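Local coordinates for protein hydroxyindole o-methyltransferase (Homo sapiens, PDB 4A6D) that catalyses the last step of melatonin synthesis, transferring the methyl group of S-adenosyl-L-methionine to N-acetylserotonin, and works as a homodimer, at residues S3-D6 with Q7-L11. Sequence-based numbering, arbitrary orientation.
Sequences SSED and QAYRL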
# COMPACT_ATOMS: atom_id res chain seq x y z
N SER A 3 8.67 -10.20 -16.15
CA SER A 3 7.82 -10.32 -17.37
C SER A 3 7.54 -11.78 -17.82
O SER A 3 6.45 -12.05 -18.34
CB SER A 3 8.41 -9.51 -18.52
OG SER A 3 9.70 -9.97 -18.87
N SER A 4 8.49 -12.70 -17.57
CA SER A 4 8.40 -14.12 -17.94
C SER A 4 7.91 -15.08 -16.82
O SER A 4 7.72 -16.27 -17.08
CB SER A 4 9.73 -14.59 -18.52
OG SER A 4 10.19 -13.70 -19.53
N GLU A 5 7.69 -14.57 -15.60
CA GLU A 5 7.24 -15.39 -14.46
C GLU A 5 5.75 -15.75 -14.55
O GLU A 5 5.00 -15.13 -15.32
CB GLU A 5 7.57 -14.72 -13.10
CG GLU A 5 9.01 -14.24 -12.99
CD GLU A 5 9.63 -14.20 -11.61
OE1 GLU A 5 9.77 -15.28 -10.98
OE2 GLU A 5 10.06 -13.11 -11.18
N ASP A 6 5.32 -16.77 -13.76
CA ASP A 6 3.93 -17.21 -13.75
C ASP A 6 3.02 -16.13 -13.20
O ASP A 6 3.37 -15.45 -12.23
CB ASP A 6 3.76 -18.62 -13.11
CG ASP A 6 2.93 -18.75 -11.84
OD1 ASP A 6 3.47 -18.50 -10.75
OD2 ASP A 6 1.78 -19.21 -11.94
N GLN A 7 1.88 -15.93 -13.89
CA GLN A 7 0.86 -14.94 -13.62
C GLN A 7 0.45 -14.79 -12.14
O GLN A 7 0.13 -13.67 -11.72
CB GLN A 7 -0.36 -15.19 -14.51
CG GLN A 7 -0.14 -14.81 -15.98
CD GLN A 7 -0.60 -13.41 -16.32
OE1 GLN A 7 -1.59 -13.21 -17.05
NE2 GLN A 7 0.12 -12.40 -15.82
N ALA A 8 0.43 -15.91 -11.38
CA ALA A 8 0.07 -15.92 -9.95
C ALA A 8 1.15 -15.25 -9.11
O ALA A 8 0.84 -14.57 -8.14
CB ALA A 8 -0.15 -17.34 -9.47
N TYR A 9 2.41 -15.42 -9.49
CA TYR A 9 3.56 -14.83 -8.83
C TYR A 9 3.61 -13.33 -9.08
O TYR A 9 3.95 -12.57 -8.18
CB TYR A 9 4.85 -15.52 -9.30
CG TYR A 9 6.08 -15.09 -8.54
CD1 TYR A 9 6.21 -15.37 -7.18
CD2 TYR A 9 7.10 -14.39 -9.17
CE1 TYR A 9 7.33 -14.95 -6.46
CE2 TYR A 9 8.21 -13.94 -8.46
CZ TYR A 9 8.35 -14.27 -7.12
OH TYR A 9 9.47 -13.86 -6.45
N ARG A 10 3.24 -12.90 -10.30
CA ARG A 10 3.17 -11.49 -10.72
C ARG A 10 2.05 -10.80 -9.95
O ARG A 10 2.22 -9.68 -9.48
CB ARG A 10 2.94 -11.37 -12.23
CG ARG A 10 4.16 -11.83 -13.07
CD ARG A 10 3.99 -11.64 -14.59
NE ARG A 10 3.59 -10.28 -14.99
CZ ARG A 10 4.41 -9.23 -15.05
NH1 ARG A 10 5.69 -9.35 -14.72
NH2 ARG A 10 3.94 -8.04 -15.42
N LEU A 11 0.93 -11.51 -9.75
CA LEU A 11 -0.23 -10.99 -9.02
C LEU A 11 0.10 -10.78 -7.53
O LEU A 11 -0.19 -9.71 -6.98
CB LEU A 11 -1.46 -11.91 -9.24
CG LEU A 11 -2.79 -11.38 -8.68
CD1 LEU A 11 -3.31 -10.21 -9.50
CD2 LEU A 11 -3.82 -12.49 -8.62
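Glu-5 lays its side chain against one side of the Tyr-9 ring, just where the N-terminal loop turns into helix 7-31 of the dimerisation domain. Its CB starts 4.0 Å from Tyr-9 CD2; CG, set anti to the carbonyl carbon (chi1 -49°), carries the carboxylate to the CD2-CE2 bond of the ring, with CD 3.5 Å from Tyr-9 CE2. Glu-5 OE1 lies 3.3 Å from Tyr-9 CE2, the carboxylate and ring planes 50° apart, while OE2 accepts a hydrogen bond from Gly-2 N and a weak one from Ile-337 N of the second subunit. Cut back to an alanine, this residue would probably leave Gly-2 N without its acceptor and the CD2-CE2 bond without the carboxylate's cover. Asp-6 is the N-cap: its OD1 takes a weak capping bond from Tyr-9 N at 3.5 Å, but its stronger partner is the hydroxyl of Tyr-93 of the second subunit, whose ring also meets Tyr-9. The backbone opens the helix with Arg-10 N donating to Asp-6 O at 3.2 Å. Asp-6 thus joins an N-capped helix start to the homodimer interface, and the N-terminal end of the helix dipole is likely to favour its negative charge.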